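Local coordinates for protein transcriptional regulator (Rhodococcus jostii, PDB 5CYV) that binds p-coumaroyl-CoA and, as a MarR-family regulator, probably binds DNA to control transcription of genes for p-hydroxycinnamate metabolism, at residues B[71-76]-B[80-85]; B[44-49]-B[96-101]; B[31-36]-B[110-115]. One frame throughout, in Å; residues are numbered along the deposited sequence.

Interaction 1: B[71-76]-B[80-85]; sequences GLVDEL and GLVVRT
In the winged helix-turn-helix of this MarR-family protein, the helix 70-78, which by its place in the fold is probably the recognition helix, turns into the first strand of the wing, and Leu76 meets Leu81 and Val82 across that turn. Gly80 has positive phi and closes the helix in a Schellman motif. Leu81 N bonds to Leu76 O at 3.0 Å. Leu76 CD2 lies 3.8 Å from Leu81 CD1, the two side chains crossing at about a right angle. Val82 comes in from the strand with CG2 against Leu76 CB at 3.6 Å; with CG1 beside the backbone N (chi1 -58°), CG2 sits between N and carbonyl carbon.

Further out, Arg84 runs extended back over the helix. Val73 CG1 lies over the centre of one face of its guanidinium, 3.5 Å from Arg84 CZ. Arg84 NH1 and NH2 both donate to Asp74 OD1, each at 2.8 Å and clearly off straight, with the acceptor near the guanidinium plane. The carboxylate and guanidinium planes are 66° apart; NH1 meets OD1 nearly along its C-O axis, NH2 from above the carboxylate plane. Glu77 gives NH1 a second acidic partner.

The wing strand is thus tied to the helix by an apolar inner layer and an exposed salt bridge. Two donors on one oxygen, with Val73 CG1 against the guanidinium face, probably limit the rotation of Arg84, while Asp74 and Glu77 would balance its charge.

Interaction 2: B[44-49]-B[96-101]; sequences VLACEQ and IAATEE
On helix 37-47, Ala46 points its CB at strand 94-98 and Cys47 reaches Ala98 with its SG, short side chains that let helix and strand come close. The CA atoms of Cys47 and Ala98 are 5.6 Å apart. Ala46 CB sits over the strand backbone, 3.6 Å from Ile96 O, with the branch carbon Ile96 CG2 farther off, 4.3 Å from Ala46 CB. Ala98 CB points back toward the helix and meets the sulfur instead: Cys47 SG lies 3.5 Å from Ala98 CB. That sulfur is placed by a chi1 of -73°, which sets it beside its own backbone N and anti to the carbonyl carbon.

The polar link is a water. It accepts from Ala98 N at 2.8 Å and lies 2.8 Å from Ala46 O, to which it can donate, so a carbonyl of Ala46 and a strand amide are joined through one molecule. Close by, Arg103 bonds to Cys47 O and Gln49 O, tying 44-49 to helix 100-121. Next along the chain, Thr99 N-caps that helix, its OG1 bonding to Gly102 N.

This close, small-residue packing joins helix 37-47 to the second wing strand, 94-98, as part of the winged helix-turn-helix fold of the MarR family.

Interaction 3: B[31-36]-B[110-115]; sequences VPTGLR and KARVDA
This is a small, partly buried contact between the loop after helix 11-30 and helix 100-121, where Pro32 and Thr33 lie against the long side chain of Arg112. It is packing by van der Waals touch. Pro32 lays its ring over one face of the Arg112 guanidinium, with CB above the centre of the plane and Pro32 CG 3.7 Å from Arg112 NH1. Thr33 reaches the aliphatic part: Thr33 CG2 is 3.8 Å from Arg112 CD and 3.9 Å from Arg112 NE, the two side chains sliding past each other in opposite directions.

Arg112 gets there by leaving the helix with CG beside its backbone N (chi1 -62°) and then running extended as far as NE. The polar end is held by its own helix, through a salt bridge from Arg112 NE to Asp108 OD2. Replacing Arg112 by alanine removes the guanidinium, which is likely to strip Pro32 of this packing partner, thin the packing on Thr33 CG2 and leave Asp108 without this charged mate.

The 31-36 segment is the short 3-10 turn and loop that connects helix 11-30 to helix 37-47 in the MarR fold. Thr33 shapes it through an ST turn, its OG1 accepting from Leu35 N at 3.0 Å. The same hydroxyl bonds to Leu30 O at the end of the preceding helix. Putting OG1 between the backbone N and the carbonyl carbon (chi1 75°) leaves CG2 to face the arginine. Two residues nearby line the ligand sites: Arg36, at the N-cap position of helix 37-47, makes a salt bridge from NH2 to p-coumaroyl-CoA, and Val113, one residue along from Arg112, touches the ligand.

Interaction 2 is the buried one of the three, made of small apolar groups and a bridging water, whereas interactions 1 and 3 are partly buried and each uses an arginine at its outer side. In interaction 1 that arginine pairs with an acid across the contact; in interaction 3 it offers only a face and an aliphatic chain, its charge being answered within its own helix. Interactions 1 and 2 meet in the wing hairpin, where Val83 N lies 2.8 Å from Ala97 O. The 96-101 segment of interaction 2 runs into helix 100-121, the helix that carries Arg112, but interactions 2 and 3 do not touch. Leu76 CD2 against Leu35 CD2, at 3.8 Å, joins interactions 1 and 3.

Interaction 1: B[71-76]-B[80-85]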
loop_
_atom_site.group_PDB
_atom_site.type_symbol
_atom_site.label_atom_id
_atom_site.label_comp_id
_atom_site.label_asym_id
_atom_site.label_seq_id
_atom_site.Cartn_x
_atom_site.Cartn_y
_atom_site.Cartn_z
ATOM N N GLY B 71 4.477 -6.430 -19.761
ATOM C CA GLY B 71 4.720 -7.798 -19.320
ATOM C C GLY B 71 3.574 -8.467 -18.598
ATOM O O GLY B 71 3.416 -9.680 -18.634
ATOM N N LEU B 72 2.746 -7.666 -17.910
ATOM C CA LEU B 72 1.542 -8.174 -17.294
ATOM C C LEU B 72 0.545 -8.635 -18.350
ATOM O O LEU B 72 -0.050 -9.701 -18.210
ATOM C CB LEU B 72 0.867 -7.085 -16.465
ATOM C CG LEU B 72 1.757 -6.479 -15.388
ATOM C CD1 LEU B 72 1.077 -5.350 -14.749
ATOM C CD2 LEU B 72 2.063 -7.552 -14.292
ATOM N N VAL B 73 0.395 -7.815 -19.395
ATOM C CA VAL B 73 -0.447 -8.223 -20.530
ATOM C C VAL B 73 0.142 -9.453 -21.197
ATOM O O VAL B 73 -0.633 -10.382 -21.540
ATOM C CB VAL B 73 -0.648 -7.067 -21.520
ATOM C CG1 VAL B 73 -1.426 -7.547 -22.765
ATOM C CG2 VAL B 73 -1.365 -5.885 -20.784
ATOM N N ASP B 74 1.483 -9.538 -21.338
ATOM C CA ASP B 74 2.068 -10.732 -21.947
ATOM C C ASP B 74 1.701 -11.974 -21.133
ATOM O O ASP B 74 1.437 -13.041 -21.686
ATOM C CB ASP B 74 3.603 -10.621 -22.026
ATOM C CG ASP B 74 4.109 -9.582 -23.035
ATOM O OD1 ASP B 74 3.360 -9.116 -23.919
ATOM O OD2 ASP B 74 5.342 -9.267 -22.933
ATOM N N GLU B 75 1.785 -11.854 -19.804
ATOM C CA GLU B 75 1.464 -12.975 -18.929
ATOM C C GLU B 75 0.010 -13.408 -19.119
ATOM O O GLU B 75 -0.281 -14.605 -19.252
ATOM C CB GLU B 75 1.752 -12.592 -17.469
ATOM C CG GLU B 75 1.315 -13.631 -16.491
ATOM C CD GLU B 75 1.655 -13.311 -15.041
ATOM O OE1 GLU B 75 1.166 -14.064 -14.181
ATOM O OE2 GLU B 75 2.343 -12.309 -14.742
ATOM N N LEU B 76 -0.890 -12.438 -19.134
ATOM C CA LEU B 76 -2.285 -12.778 -19.274
ATOM C C LEU B 76 -2.561 -13.321 -20.651
ATOM O O LEU B 76 -3.419 -14.230 -20.797
ATOM C CB LEU B 76 -3.133 -11.524 -19.028
ATOM C CG LEU B 76 -3.103 -11.007 -17.572
ATOM C CD1 LEU B 76 -3.803 -9.681 -17.539
ATOM C CD2 LEU B 76 -3.827 -11.976 -16.615
ATOM N N GLY B 80 -4.143 -17.027 -22.239
ATOM C CA GLY B 80 -5.406 -17.003 -22.966
ATOM C C GLY B 80 -6.512 -16.212 -22.243
ATOM O O GLY B 80 -7.702 -16.387 -22.511
ATOM N N LEU B 81 -6.100 -15.314 -21.380
ATOM C CA LEU B 81 -7.057 -14.569 -20.565
ATOM C C LEU B 81 -7.372 -13.197 -21.171
ATOM O O LEU B 81 -8.421 -12.627 -20.905
ATOM C CB LEU B 81 -6.520 -14.366 -19.139
ATOM C CG LEU B 81 -6.181 -15.659 -18.405
ATOM C CD1 LEU B 81 -5.492 -15.376 -17.072
ATOM C CD2 LEU B 81 -7.510 -16.431 -18.154
ATOM N N VAL B 82 -6.415 -12.630 -21.918
ATOM C CA VAL B 82 -6.696 -11.394 -22.677
ATOM C C VAL B 82 -6.085 -11.555 -24.035
ATOM O O VAL B 82 -5.226 -12.436 -24.247
ATOM C CB VAL B 82 -6.109 -10.101 -22.012
ATOM C CG1 VAL B 82 -6.621 -9.889 -20.602
ATOM C CG2 VAL B 82 -4.541 -10.112 -21.976
ATOM N N VAL B 83 -6.518 -10.710 -24.969
ATOM C CA VAL B 83 -5.967 -10.666 -26.304
ATOM C C VAL B 83 -5.637 -9.211 -26.619
ATOM O O VAL B 83 -6.390 -8.320 -26.248
ATOM C CB VAL B 83 -6.957 -11.216 -27.371
ATOM C CG1 VAL B 83 -6.440 -10.921 -28.736
ATOM C CG2 VAL B 83 -7.076 -12.710 -27.228
ATOM N N ARG B 84 -4.527 -8.975 -27.285
ATOM C CA ARG B 84 -4.279 -7.640 -27.809
ATOM C C ARG B 84 -5.039 -7.487 -29.107
ATOM O O ARG B 84 -4.774 -8.230 -30.096
ATOM C CB ARG B 84 -2.789 -7.417 -28.022
ATOM C CG ARG B 84 -1.975 -7.364 -26.739
ATOM C CD ARG B 84 -0.522 -7.003 -27.075
ATOM N NE ARG B 84 0.228 -6.538 -25.895
ATOM C CZ ARG B 84 1.036 -7.305 -25.173
ATOM N NH1 ARG B 84 1.166 -8.597 -25.496
ATOM N NH2 ARG B 84 1.730 -6.803 -24.151
ATOM N N THR B 85 -5.971 -6.549 -29.134
ATOM C CA THR B 85 -6.801 -6.341 -30.302
ATOM C C THR B 85 -6.786 -4.887 -30.718
ATOM O O THR B 85 -6.003 -4.082 -30.160
ATOM C CB THR B 85 -8.249 -6.866 -30.039
ATOM O OG1 THR B 85 -8.994 -6.884 -31.245
ATOM C CG2 THR B 85 -9.022 -6.074 -28.953
#

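Interaction 2: B[44-49]-B[96-101]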
loop_
_atom_site.group_PDB
_atom_site.type_symbol
_atom_site.label_atom_id
_atom_site.label_comp_id
_atom_site.label_asym_id
_atom_site.label_seq_id
_atom_site.Cartn_x
_atom_site.Cartn_y
_atom_site.Cartn_z
ATOM N N VAL B 44 -8.903 -7.326 -14.300
ATOM C CA VAL B 44 -10.125 -6.685 -13.856
ATOM C C VAL B 44 -10.410 -5.468 -14.729
ATOM O O VAL B 44 -11.548 -5.249 -15.205
ATOM C CB VAL B 44 -9.986 -6.289 -12.420
ATOM C CG1 VAL B 44 -11.092 -5.285 -12.020
ATOM C CG2 VAL B 44 -10.069 -7.555 -11.575
ATOM N N LEU B 45 -9.364 -4.688 -15.003
ATOM C CA LEU B 45 -9.595 -3.448 -15.766
ATOM C C LEU B 45 -9.975 -3.751 -17.213
ATOM O O LEU B 45 -10.806 -3.033 -17.794
ATOM C CB LEU B 45 -8.351 -2.528 -15.703
ATOM C CG LEU B 45 -8.128 -1.946 -14.303
ATOM C CD1 LEU B 45 -6.723 -1.358 -14.206
ATOM C CD2 LEU B 45 -9.130 -0.879 -13.942
ATOM N N ALA B 46 -9.461 -4.823 -17.768
ATOM C CA ALA B 46 -9.870 -5.224 -19.112
ATOM C C ALA B 46 -11.326 -5.674 -19.116
ATOM O O ALA B 46 -12.066 -5.353 -20.042
ATOM C CB ALA B 46 -8.965 -6.328 -19.635
ATOM N N CYS B 47 -11.699 -6.436 -18.079
ATOM C CA CYS B 47 -13.073 -6.987 -18.065
ATOM C C CYS B 47 -14.130 -5.885 -17.919
ATOM O O CYS B 47 -15.290 -6.080 -18.292
ATOM C CB CYS B 47 -13.216 -8.023 -16.955
ATOM S SG CYS B 47 -12.354 -9.582 -17.337
ATOM N N GLU B 48 -13.747 -4.755 -17.304
ATOM C CA GLU B 48 -14.712 -3.683 -17.090
ATOM C C GLU B 48 -15.231 -3.073 -18.393
ATOM O O GLU B 48 -16.225 -2.374 -18.353
ATOM C CB GLU B 48 -14.120 -2.571 -16.232
ATOM C CG GLU B 48 -13.950 -3.035 -14.800
ATOM C CD GLU B 48 -13.203 -2.020 -13.906
ATOM O OE1 GLU B 48 -12.834 -0.912 -14.389
ATOM O OE2 GLU B 48 -13.026 -2.371 -12.694
ATOM N N GLN B 49 -14.534 -3.300 -19.518
ATOM C CA GLN B 49 -14.888 -2.708 -20.791
ATOM C C GLN B 49 -15.368 -3.811 -21.702
ATOM O O GLN B 49 -14.782 -4.899 -21.724
ATOM C CB GLN B 49 -13.665 -2.020 -21.419
ATOM C CG GLN B 49 -12.914 -1.113 -20.410
ATOM C CD GLN B 49 -13.811 0.034 -19.956
ATOM O OE1 GLN B 49 -14.679 0.492 -20.721
ATOM N NE2 GLN B 49 -13.619 0.507 -18.742
ATOM N N ILE B 96 -6.578 -3.952 -24.824
ATOM C CA ILE B 96 -6.389 -5.213 -24.123
ATOM C C ILE B 96 -7.775 -5.749 -23.798
ATOM O O ILE B 96 -8.515 -5.130 -23.030
ATOM C CB ILE B 96 -5.583 -4.978 -22.814
ATOM C CG1 ILE B 96 -4.222 -4.334 -23.114
ATOM C CG2 ILE B 96 -5.428 -6.307 -22.043
ATOM C CD1 ILE B 96 -3.788 -3.398 -21.988
ATOM N N ALA B 97 -8.167 -6.810 -24.490
ATOM C CA ALA B 97 -9.540 -7.335 -24.347
ATOM C C ALA B 97 -9.578 -8.662 -23.639
ATOM O O ALA B 97 -8.855 -9.591 -23.981
ATOM C CB ALA B 97 -10.206 -7.497 -25.767
ATOM N N ALA B 98 -10.487 -8.782 -22.684
ATOM C CA ALA B 98 -10.636 -10.045 -22.021
ATOM C C ALA B 98 -11.282 -11.088 -22.880
ATOM O O ALA B 98 -12.177 -10.810 -23.683
ATOM C CB ALA B 98 -11.470 -9.843 -20.750
ATOM N N THR B 99 -10.831 -12.335 -22.725
ATOM C CA THR B 99 -11.480 -13.442 -23.406
ATOM C C THR B 99 -12.590 -14.029 -22.563
ATOM O O THR B 99 -12.700 -13.655 -21.401
ATOM C CB THR B 99 -10.470 -14.563 -23.706
ATOM O OG1 THR B 99 -9.950 -15.053 -22.472
ATOM C CG2 THR B 99 -9.257 -14.041 -24.547
ATOM N N GLU B 100 -13.374 -14.948 -23.115
ATOM C CA GLU B 100 -14.345 -15.666 -22.284
ATOM C C GLU B 100 -13.694 -16.318 -21.061
ATOM O O GLU B 100 -14.200 -16.235 -19.922
ATOM C CB GLU B 100 -15.050 -16.717 -23.154
ATOM C CG GLU B 100 -15.361 -18.012 -22.466
ATOM C CD GLU B 100 -16.535 -18.739 -23.112
ATOM O OE1 GLU B 100 -16.737 -18.583 -24.343
ATOM O OE2 GLU B 100 -17.248 -19.467 -22.388
ATOM N N GLU B 101 -12.535 -16.940 -21.257
ATOM C CA GLU B 101 -11.835 -17.576 -20.132
ATOM C C GLU B 101 -11.307 -16.547 -19.114
ATOM O O GLU B 101 -11.392 -16.725 -17.883
ATOM C CB GLU B 101 -10.695 -18.439 -20.674
ATOM C CG GLU B 101 -9.826 -19.091 -19.621
ATOM C CD GLU B 101 -10.600 -19.938 -18.611
ATOM O OE1 GLU B 101 -11.641 -20.546 -18.956
ATOM O OE2 GLU B 101 -10.155 -19.994 -17.439
HETATM O O HOH W 1 -12.300 -6.648 -22.485
#

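Interaction 3: B[31-36]-B[110-115]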
loop_
_atom_site.group_PDB
_atom_site.type_symbol
_atom_site.label_atom_id
_atom_site.label_comp_id
_atom_site.label_asym_id
_atom_site.label_seq_id
_atom_site.Cartn_x
_atom_site.Cartn_y
_atom_site.Cartn_z
ATOM N N VAL B 31 -3.797 -17.133 -4.938
ATOM C CA VAL B 31 -2.953 -18.311 -5.259
ATOM C C VAL B 31 -3.683 -19.340 -6.161
ATOM O O VAL B 31 -3.133 -19.748 -7.207
ATOM C CB VAL B 31 -2.403 -18.946 -3.981
ATOM C CG1 VAL B 31 -1.805 -20.293 -4.336
ATOM C CG2 VAL B 31 -1.353 -17.999 -3.420
ATOM N N PRO B 32 -4.953 -19.715 -5.889
ATOM C CA PRO B 32 -5.584 -20.707 -6.791
ATOM C C PRO B 32 -5.837 -20.241 -8.228
ATOM O O PRO B 32 -6.051 -21.099 -9.090
ATOM C CB PRO B 32 -6.928 -21.010 -6.115
ATOM C CG PRO B 32 -6.757 -20.554 -4.696
ATOM C CD PRO B 32 -5.762 -19.464 -4.674
ATOM N N THR B 33 -5.809 -18.942 -8.464
ATOM C CA THR B 33 -6.022 -18.390 -9.790
ATOM C C THR B 33 -4.755 -18.257 -10.595
ATOM O O THR B 33 -4.816 -17.964 -11.772
ATOM C CB THR B 33 -6.656 -16.991 -9.698
ATOM O OG1 THR B 33 -5.662 -16.036 -9.289
ATOM C CG2 THR B 33 -7.851 -16.958 -8.725
ATOM N N GLY B 34 -3.632 -18.370 -9.911
ATOM C CA GLY B 34 -2.344 -18.128 -10.553
ATOM C C GLY B 34 -2.018 -16.672 -10.808
ATOM O O GLY B 34 -0.980 -16.413 -11.419
ATOM N N LEU B 35 -2.869 -15.756 -10.395
ATOM C CA LEU B 35 -2.658 -14.328 -10.598
ATOM C C LEU B 35 -1.969 -13.777 -9.344
ATOM O O LEU B 35 -1.975 -14.422 -8.291
ATOM C CB LEU B 35 -3.974 -13.572 -10.772
ATOM C CG LEU B 35 -4.794 -14.103 -11.978
ATOM C CD1 LEU B 35 -6.160 -13.496 -11.855
ATOM C CD2 LEU B 35 -4.127 -13.690 -13.254
ATOM N N ARG B 36 -1.483 -12.552 -9.446
ATOM C CA ARG B 36 -0.942 -11.771 -8.350
ATOM C C ARG B 36 -1.569 -10.367 -8.426
ATOM O O ARG B 36 -2.325 -10.120 -9.289
ATOM C CB ARG B 36 0.573 -11.740 -8.305
ATOM C CG ARG B 36 1.171 -12.992 -7.710
ATOM C CD ARG B 36 2.660 -13.081 -7.891
ATOM N NE ARG B 36 3.386 -11.951 -7.386
ATOM C CZ ARG B 36 3.616 -11.710 -6.125
ATOM N NH1 ARG B 36 3.191 -12.523 -5.202
ATOM N NH2 ARG B 36 4.314 -10.653 -5.802
ATOM N N LYS B 110 -12.267 -12.246 -8.392
ATOM C CA LYS B 110 -12.825 -11.132 -7.667
ATOM C C LYS B 110 -13.638 -11.635 -6.457
ATOM O O LYS B 110 -13.662 -10.965 -5.447
ATOM C CB LYS B 110 -13.725 -10.293 -8.547
ATOM C CG LYS B 110 -14.169 -9.056 -7.742
ATOM C CD LYS B 110 -14.575 -7.948 -8.642
ATOM C CE LYS B 110 -15.523 -6.982 -7.916
ATOM N NZ LYS B 110 -15.067 -6.496 -6.596
ATOM N N ALA B 111 -14.263 -12.800 -6.596
ATOM C CA ALA B 111 -14.986 -13.369 -5.442
ATOM C C ALA B 111 -13.965 -13.626 -4.296
ATOM O O ALA B 111 -14.244 -13.308 -3.117
ATOM C CB ALA B 111 -15.694 -14.635 -5.835
ATOM N N ARG B 112 -12.829 -14.229 -4.619
ATOM C CA ARG B 112 -11.766 -14.439 -3.610
ATOM C C ARG B 112 -11.242 -13.177 -3.002
ATOM O O ARG B 112 -11.136 -13.064 -1.769
ATOM C CB ARG B 112 -10.583 -15.224 -4.247
ATOM C CG ARG B 112 -11.029 -16.620 -4.723
ATOM C CD ARG B 112 -9.843 -17.304 -5.487
ATOM N NE ARG B 112 -10.353 -18.476 -6.174
ATOM C CZ ARG B 112 -10.621 -19.643 -5.608
ATOM N NH1 ARG B 112 -10.351 -19.868 -4.310
ATOM N NH2 ARG B 112 -11.207 -20.613 -6.332
ATOM N N VAL B 113 -10.969 -12.192 -3.849
ATOM C CA VAL B 113 -10.433 -10.934 -3.361
ATOM C C VAL B 113 -11.476 -10.142 -2.537
ATOM O O VAL B 113 -11.138 -9.682 -1.446
ATOM C CB VAL B 113 -9.907 -10.110 -4.572
ATOM C CG1 VAL B 113 -9.604 -8.719 -4.136
ATOM C CG2 VAL B 113 -8.668 -10.811 -5.190
ATOM N N ASP B 114 -12.735 -10.148 -2.974
ATOM C CA ASP B 114 -13.803 -9.518 -2.195
ATOM C C ASP B 114 -13.852 -10.119 -0.752
ATOM O O ASP B 114 -13.961 -9.424 0.265
ATOM C CB ASP B 114 -15.202 -9.705 -2.837
ATOM C CG ASP B 114 -15.459 -8.799 -4.077
ATOM O OD1 ASP B 114 -14.632 -7.940 -4.364
ATOM O OD2 ASP B 114 -16.521 -9.019 -4.721
ATOM N N ALA B 115 -13.788 -11.447 -0.682
ATOM C CA ALA B 115 -13.927 -12.088 0.623
ATOM C C ALA B 115 -12.731 -11.803 1.481
ATOM O O ALA B 115 -12.912 -11.636 2.742
ATOM C CB ALA B 115 -14.080 -13.609 0.439
#